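Local coordinates for protein putative aminotransferase (Actinomadura melliaura, PDB 4ZWV) that binds pyridoxal 5'-phosphate and is probably a sugar aminotransferase in the biosynthesis of the aminopentose of the indolocarbazole AT2433, at residues 31-36 and 241-246; 76-81 and 124-129; 267-272 and 360-365. One frame throughout, in Å; residues are numbered along the deposited sequence.

In the fold
The three contacts sit at different places in an aminotransferase chain. Interaction 2 lies deepest: two parallel strands of the large mixed sheet, held by backbone bonds and by buried aliphatic side chains. Interactions 1 and 3 are only partly buried, and both use helix 243-273. Residues 241-246 lie at its start and residues 267-272 near its end, so the centres of the two contacts are about 38 Å apart. The chemistry differs with place. In interaction 1 a carboxylate grips the backbone N-H groups at the start of helix 33-46. In interaction 3 no hydrogen bond crosses, and an arginine-phenylalanine stack joins two helices.

Interaction 1: residues 31-36 and 241-246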
# COMPACT_ATOMS: atom_id res chain seq x y z
N GLN A 31 -3.58 -3.04 -13.15
CA GLN A 31 -4.77 -3.77 -12.77
C GLN A 31 -5.62 -4.04 -14.01
O GLN A 31 -6.22 -3.12 -14.56
CB GLN A 31 -5.55 -2.97 -11.73
CG GLN A 31 -6.84 -3.60 -11.29
CD GLN A 31 -7.85 -2.55 -10.92
OE1 GLN A 31 -7.52 -1.54 -10.29
NE2 GLN A 31 -9.10 -2.77 -11.31
N GLY A 32 -5.66 -5.29 -14.45
CA GLY A 32 -6.31 -5.62 -15.71
C GLY A 32 -6.92 -7.01 -15.74
O GLY A 32 -7.58 -7.42 -14.78
N PRO A 33 -6.69 -7.75 -16.83
CA PRO A 33 -7.37 -9.03 -17.02
C PRO A 33 -6.98 -10.12 -16.02
O PRO A 33 -7.83 -10.95 -15.71
CB PRO A 33 -6.98 -9.45 -18.45
CG PRO A 33 -5.75 -8.66 -18.75
CD PRO A 33 -5.90 -7.36 -18.01
N ARG A 34 -5.75 -10.12 -15.51
CA ARG A 34 -5.40 -11.16 -14.55
C ARG A 34 -6.11 -10.91 -13.22
O ARG A 34 -6.56 -11.84 -12.57
CB ARG A 34 -3.88 -11.24 -14.33
CG ARG A 34 -3.07 -11.53 -15.60
CD ARG A 34 -3.17 -12.98 -16.08
NE ARG A 34 -4.48 -13.32 -16.62
CZ ARG A 34 -4.92 -12.96 -17.82
NH1 ARG A 34 -6.13 -13.32 -18.22
NH2 ARG A 34 -4.16 -12.22 -18.62
N VAL A 35 -6.21 -9.64 -12.82
CA VAL A 35 -6.97 -9.30 -11.62
C VAL A 35 -8.42 -9.75 -11.77
O VAL A 35 -8.98 -10.34 -10.85
CB VAL A 35 -6.91 -7.79 -11.34
CG1 VAL A 35 -8.02 -7.37 -10.35
CG2 VAL A 35 -5.55 -7.41 -10.81
N ALA A 36 -9.01 -9.49 -12.93
CA ALA A 36 -10.39 -9.91 -13.18
C ALA A 36 -10.53 -11.43 -13.10
O ALA A 36 -11.48 -11.94 -12.50
CB ALA A 36 -10.87 -9.41 -14.54
N MSE A 241 -4.89 -4.29 -6.22
CA MSE A 241 -3.95 -5.30 -6.68
C MSE A 241 -3.72 -5.14 -8.18
O MSE A 241 -4.65 -4.77 -8.91
CB MSE A 241 -4.48 -6.71 -6.39
CG MSE A 241 -3.53 -7.82 -6.81
SE MSE A 241 -4.31 -9.59 -6.69
CE MSE A 241 -4.62 -9.67 -4.76
N THR A 242 -2.51 -5.44 -8.65
CA THR A 242 -2.22 -5.39 -10.08
C THR A 242 -2.00 -6.80 -10.65
O THR A 242 -1.96 -7.78 -9.90
CB THR A 242 -1.00 -4.55 -10.36
OG1 THR A 242 0.12 -5.14 -9.67
CG2 THR A 242 -1.22 -3.13 -9.86
N ASP A 243 -1.85 -6.88 -11.97
CA ASP A 243 -1.83 -8.18 -12.64
C ASP A 243 -0.61 -9.04 -12.29
O ASP A 243 -0.71 -10.27 -12.31
CB ASP A 243 -1.91 -8.00 -14.16
CG ASP A 243 -3.35 -7.93 -14.67
OD1 ASP A 243 -4.27 -7.66 -13.85
OD2 ASP A 243 -3.57 -8.12 -15.88
N LEU A 244 0.53 -8.43 -11.97
CA LEU A 244 1.70 -9.21 -11.57
C LEU A 244 1.37 -10.12 -10.38
O LEU A 244 1.66 -11.33 -10.38
CB LEU A 244 2.88 -8.30 -11.22
CG LEU A 244 4.12 -8.94 -10.61
CD1 LEU A 244 4.78 -9.93 -11.57
CD2 LEU A 244 5.10 -7.85 -10.18
N ASN A 245 0.73 -9.54 -9.38
CA ASN A 245 0.42 -10.31 -8.18
C ASN A 245 -0.79 -11.20 -8.39
O ASN A 245 -0.81 -12.32 -7.88
CB ASN A 245 0.23 -9.35 -7.01
CG ASN A 245 1.48 -8.54 -6.76
OD1 ASN A 245 1.58 -7.39 -7.18
ND2 ASN A 245 2.48 -9.17 -6.13
N ALA A 246 -1.76 -10.76 -9.19
CA ALA A 246 -2.90 -11.64 -9.48
C ALA A 246 -2.43 -12.90 -10.22
O ALA A 246 -2.97 -13.99 -9.98
CB ALA A 246 -3.96 -10.92 -10.28
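Met241 meets Gln31 and Val35 where two helix starts come together, and a carboxylate from helix 243-273 occupies the N-terminal end of helix 33-46. Met241, present as selenomethionine, touches through its backbone. Its O lies 3.4 Å from Val35 CG2, and Gln31 CG packs on the same oxygen. The amide end of Gln31 turns to His240, to which OE1 is bonded. Thr242 holds the N-cap position of its own helix, with its CA 4.0 Å from Gln31 CA. Asp243 carries the contact. Its OD1 accepts from Gly32 N at 2.8 Å and from Val35 N at 3.0 Å, and these two donors come from opposite faces of the carboxylate plane. Its OD2 accepts from Arg34 N at 3.0 Å, from out of the plane as well, in a fairly straight bond (166°). Three bonds thus fix the rotation of this buried group, and the helix end would probably stabilise its negative charge. An alanine here would probably leave the three N-H groups without their acceptor and the start of helix 33-46 less firmly held. The Arg34 side chain crosses that of Asp243 at about a right angle, with CB 3.4 Å from Asp243 CG, while its guanidinium forms a salt bridge with Glu37. One turn further on, the methyl of Ala246 closes the contact: its CB lies 3.6 Å from Arg34 O and 3.9 Å from Val35 CG2.

Interaction 2: residues 76-81 and 124-129; sequences EVLSTP and RAIIVV
Leu78 is bonded through both its backbone N and its O to the strand beside it. Its N donates to Ala125 O at 3.0 Å, and its O accepts from Ile127 N at 3.0 Å. Before this pair, Arg124 N donates to Glu76 O at 2.6 Å. The side chains meet on the two faces of the sheet. On one, Val77 CG1 touches Ile127 CG1 at 4.0 Å, close to Ala125 CB. On the other, Leu78 CD1 lies 4.1 Å from Ile126 CG1. Leu78 CG and Ile126 CG1 both stand anti to their carbonyl carbons (chi1 -67° and -58°), and the two side chains run next to each other in the same direction. Beyond the last direct bond a water takes over. It donates to Ser79 OG and to Ile127 O, 2.7 Å away, and accepts from Thr80 N. Farther out, Asn88 is bonded to Ser79 OG, Thr123 holds the carboxylate of Glu76, and Arg74 O receives the guanidinium of Arg124. Helix 85-93 covers the Val77 and Ile127 face, and helix 112-118 the Leu78 and Ile126 face. Strands 76-79 and 123-129 are thus inner parallel strands of the seven-stranded mixed sheet, sandwiched between helices as in the large domain of fold-type I pyridoxal phosphate enzymes.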
# COMPACT_ATOMS: atom_id res chain seq x y z
N GLU A 76 -14.39 5.12 18.50
CA GLU A 76 -13.85 3.92 19.11
C GLU A 76 -13.97 2.70 18.20
O GLU A 76 -15.05 2.38 17.70
CB GLU A 76 -14.57 3.67 20.43
CG GLU A 76 -14.32 2.35 21.09
CD GLU A 76 -15.16 2.20 22.35
OE1 GLU A 76 -14.60 2.34 23.46
OE2 GLU A 76 -16.38 1.98 22.23
N VAL A 77 -12.86 1.99 18.00
CA VAL A 77 -12.93 0.69 17.35
C VAL A 77 -12.49 -0.34 18.38
O VAL A 77 -11.42 -0.20 18.98
CB VAL A 77 -12.03 0.59 16.11
CG1 VAL A 77 -12.15 -0.80 15.48
CG2 VAL A 77 -12.43 1.67 15.10
N LEU A 78 -13.31 -1.36 18.58
CA LEU A 78 -13.01 -2.43 19.54
C LEU A 78 -12.20 -3.51 18.85
O LEU A 78 -12.55 -3.97 17.77
CB LEU A 78 -14.31 -2.99 20.11
CG LEU A 78 -15.07 -2.00 20.98
CD1 LEU A 78 -16.55 -2.37 21.16
CD2 LEU A 78 -14.40 -1.97 22.33
N SER A 79 -11.10 -3.91 19.47
CA SER A 79 -10.18 -4.86 18.86
C SER A 79 -9.40 -5.54 19.98
O SER A 79 -9.23 -4.96 21.05
CB SER A 79 -9.24 -4.14 17.89
OG SER A 79 -8.43 -5.04 17.17
N THR A 80 -8.92 -6.76 19.74
CA THR A 80 -8.06 -7.42 20.72
C THR A 80 -6.60 -7.16 20.36
O THR A 80 -6.27 -6.91 19.20
CB THR A 80 -8.33 -8.95 20.79
OG1 THR A 80 -7.93 -9.44 22.08
CG2 THR A 80 -7.55 -9.70 19.74
N PRO A 81 -5.71 -7.18 21.37
CA PRO A 81 -4.29 -6.98 21.07
C PRO A 81 -3.56 -8.25 20.67
O PRO A 81 -2.40 -8.15 20.27
CB PRO A 81 -3.73 -6.43 22.38
CG PRO A 81 -4.63 -6.96 23.44
CD PRO A 81 -5.99 -7.16 22.82
N ARG A 124 -17.59 2.74 17.04
CA ARG A 124 -17.72 2.90 15.61
C ARG A 124 -17.81 1.55 14.88
O ARG A 124 -18.63 1.34 13.98
CB ARG A 124 -16.50 3.69 15.13
CG ARG A 124 -16.39 3.88 13.67
CD ARG A 124 -15.20 4.78 13.33
NE ARG A 124 -15.41 5.34 12.01
CZ ARG A 124 -16.13 6.43 11.78
NH1 ARG A 124 -16.30 6.85 10.54
NH2 ARG A 124 -16.68 7.10 12.79
N ALA A 125 -16.98 0.62 15.33
CA ALA A 125 -16.82 -0.66 14.65
C ALA A 125 -16.11 -1.63 15.56
O ALA A 125 -15.55 -1.24 16.59
CB ALA A 125 -16.03 -0.51 13.34
N ILE A 126 -16.15 -2.90 15.16
CA ILE A 126 -15.46 -3.97 15.86
C ILE A 126 -14.66 -4.73 14.83
O ILE A 126 -15.21 -5.08 13.80
CB ILE A 126 -16.46 -4.91 16.55
CG1 ILE A 126 -17.34 -4.14 17.54
CG2 ILE A 126 -15.71 -6.07 17.25
CD1 ILE A 126 -18.68 -4.82 17.79
N ILE A 127 -13.36 -4.93 15.05
CA ILE A 127 -12.59 -5.82 14.18
C ILE A 127 -12.41 -7.14 14.91
O ILE A 127 -11.92 -7.16 16.03
CB ILE A 127 -11.22 -5.23 13.78
CG1 ILE A 127 -11.42 -3.89 13.06
CG2 ILE A 127 -10.48 -6.21 12.88
CD1 ILE A 127 -10.11 -3.26 12.53
N VAL A 128 -12.87 -8.23 14.30
CA VAL A 128 -12.70 -9.53 14.93
C VAL A 128 -11.70 -10.33 14.11
O VAL A 128 -11.74 -10.32 12.88
CB VAL A 128 -14.03 -10.30 15.09
CG1 VAL A 128 -15.00 -9.51 15.97
CG2 VAL A 128 -14.66 -10.63 13.75
N VAL A 129 -10.76 -10.97 14.80
CA VAL A 129 -9.69 -11.69 14.13
C VAL A 129 -9.85 -13.19 14.32
O VAL A 129 -9.92 -13.67 15.46
CB VAL A 129 -8.30 -11.25 14.65
CG1 VAL A 129 -7.20 -12.00 13.90
CG2 VAL A 129 -8.12 -9.75 14.45
O HOH W 1 -9.41 -7.59 16.96

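Interaction 3: residues 267-272 and 360-365; sequences AAFYDK and DREHVV
Phe269 and Tyr270, near the end of the long helix 243-273, pack against Arg361, Val364 and Val365 of helix 358-369 in the C-terminal part of the aminotransferase fold. The two short helix segments run roughly the same way, 29° apart, with axes 10.8 Å from each other. Large side chains therefore fill the space between them, and the backbones stay well apart. The main feature is a flat stack of the Arg361 guanidinium on the Phe269 ring, with planes only 9° from parallel. Arg361 NE sits 3.6 Å above the ring plane, over its centre. CD packs on the same face in a CH-pi contact, 4.0 Å from the ring centroid. CZ is off-centre at 4.2 Å from that centroid, still in cation-pi range. Arg361 takes a crowded first torsion, with CG between the backbone N and the carbonyl carbon (chi1 65°); from CG to NE the chain is extended, and it passes obliquely over the ring face. NH1 is held by a salt bridge to Glu265 and a hydrogen bond to Asn266, both on the helix that bears Phe269. These bonds probably help to keep the guanidinium flat on the ring. Val365 CG2 reaches both aromatic rings. It lies 3.6 Å from Phe269 CE2 and 3.8 Å from Tyr270 CD1, where it meets the ring edge. Val364 CG1 crosses the end of the tyrosine and comes within 3.6 Å of Tyr270 OH. That hydroxyl is hydrogen-bonded to Pro351 O, just after strand 347-350. The Tyr270 ring also packs edge-to-face with Tyr296, whose hydroxyl is bonded to Asp271. The contact thus joins the end of helix 243-273 to helix 358-369 and to two strands of the antiparallel sheet formed by 280-282, 296-300 and 347-350, namely the last two.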
# COMPACT_ATOMS: atom_id res chain seq x y z
N ALA A 267 -2.71 -30.83 12.28
CA ALA A 267 -3.38 -30.37 13.49
C ALA A 267 -4.12 -31.52 14.18
O ALA A 267 -4.07 -31.67 15.40
CB ALA A 267 -4.35 -29.24 13.17
N ALA A 268 -4.79 -32.34 13.38
CA ALA A 268 -5.50 -33.50 13.93
C ALA A 268 -4.51 -34.46 14.57
O ALA A 268 -4.80 -35.06 15.61
CB ALA A 268 -6.30 -34.20 12.84
N PHE A 269 -3.35 -34.62 13.94
CA PHE A 269 -2.29 -35.47 14.47
C PHE A 269 -1.83 -34.97 15.84
O PHE A 269 -1.73 -35.75 16.80
CB PHE A 269 -1.12 -35.54 13.49
CG PHE A 269 0.03 -36.38 13.96
CD1 PHE A 269 0.01 -37.75 13.80
CD2 PHE A 269 1.15 -35.79 14.53
CE1 PHE A 269 1.07 -38.53 14.23
CE2 PHE A 269 2.21 -36.56 14.95
CZ PHE A 269 2.18 -37.93 14.80
N TYR A 270 -1.56 -33.67 15.94
CA TYR A 270 -1.18 -33.09 17.23
C TYR A 270 -2.29 -33.25 18.27
O TYR A 270 -2.01 -33.57 19.42
CB TYR A 270 -0.85 -31.60 17.08
CG TYR A 270 0.45 -31.28 16.37
CD1 TYR A 270 1.52 -32.17 16.35
CD2 TYR A 270 0.60 -30.06 15.73
CE1 TYR A 270 2.71 -31.85 15.71
CE2 TYR A 270 1.77 -29.73 15.08
CZ TYR A 270 2.82 -30.62 15.07
OH TYR A 270 3.98 -30.28 14.42
N ASP A 271 -3.55 -33.01 17.87
CA ASP A 271 -4.69 -33.22 18.77
C ASP A 271 -4.66 -34.61 19.40
O ASP A 271 -4.97 -34.78 20.58
CB ASP A 271 -6.02 -33.08 18.03
CG ASP A 271 -6.35 -31.65 17.66
OD1 ASP A 271 -5.79 -30.68 18.23
OD2 ASP A 271 -7.22 -31.50 16.78
N LYS A 272 -4.31 -35.60 18.58
CA LYS A 272 -4.34 -37.00 18.99
C LYS A 272 -3.13 -37.40 19.83
O LYS A 272 -3.24 -38.21 20.75
CB LYS A 272 -4.43 -37.91 17.76
CG LYS A 272 -4.44 -39.40 18.04
CD LYS A 272 -4.39 -40.20 16.74
CE LYS A 272 -4.46 -41.71 16.98
NZ LYS A 272 -3.32 -42.21 17.80
N ASP A 360 8.94 -35.12 10.30
CA ASP A 360 8.99 -33.83 10.99
C ASP A 360 7.98 -33.75 12.14
O ASP A 360 8.34 -33.38 13.26
CB ASP A 360 8.71 -32.68 10.02
CG ASP A 360 9.84 -32.43 9.04
OD1 ASP A 360 11.01 -32.80 9.32
OD2 ASP A 360 9.55 -31.84 7.97
N ARG A 361 6.72 -34.09 11.88
CA ARG A 361 5.70 -33.93 12.92
C ARG A 361 5.86 -34.96 14.03
O ARG A 361 5.53 -34.68 15.18
CB ARG A 361 4.28 -33.99 12.34
CG ARG A 361 3.87 -35.31 11.74
CD ARG A 361 2.45 -35.21 11.19
NE ARG A 361 1.92 -36.52 10.86
CZ ARG A 361 0.81 -36.73 10.17
NH1 ARG A 361 0.10 -35.71 9.72
NH2 ARG A 361 0.41 -37.98 9.93
N GLU A 362 6.38 -36.13 13.68
CA GLU A 362 6.68 -37.15 14.68
C GLU A 362 7.81 -36.66 15.57
O GLU A 362 7.82 -36.91 16.78
CB GLU A 362 7.05 -38.47 14.00
CG GLU A 362 5.86 -39.21 13.42
CD GLU A 362 6.26 -40.33 12.49
OE1 GLU A 362 7.46 -40.69 12.46
OE2 GLU A 362 5.38 -40.85 11.77
N HIS A 363 8.75 -35.92 14.97
CA HIS A 363 9.86 -35.34 15.72
C HIS A 363 9.37 -34.27 16.70
O HIS A 363 9.84 -34.21 17.84
CB HIS A 363 10.90 -34.76 14.74
CG HIS A 363 12.02 -34.03 15.41
ND1 HIS A 363 12.88 -34.64 16.31
CD2 HIS A 363 12.44 -32.75 15.30
CE1 HIS A 363 13.77 -33.76 16.73
NE2 HIS A 363 13.53 -32.61 16.13
N VAL A 364 8.41 -33.45 16.26
CA VAL A 364 7.83 -32.42 17.13
C VAL A 364 7.16 -33.08 18.34
O VAL A 364 7.41 -32.71 19.48
CB VAL A 364 6.81 -31.56 16.36
CG1 VAL A 364 6.04 -30.64 17.31
CG2 VAL A 364 7.52 -30.75 15.27
N VAL A 365 6.32 -34.08 18.07
CA VAL A 365 5.61 -34.78 19.14
C VAL A 365 6.55 -35.50 20.09
O VAL A 365 6.40 -35.40 21.31
CB VAL A 365 4.60 -35.79 18.56
CG1 VAL A 365 4.11 -36.76 19.63
CG2 VAL A 365 3.43 -35.04 17.93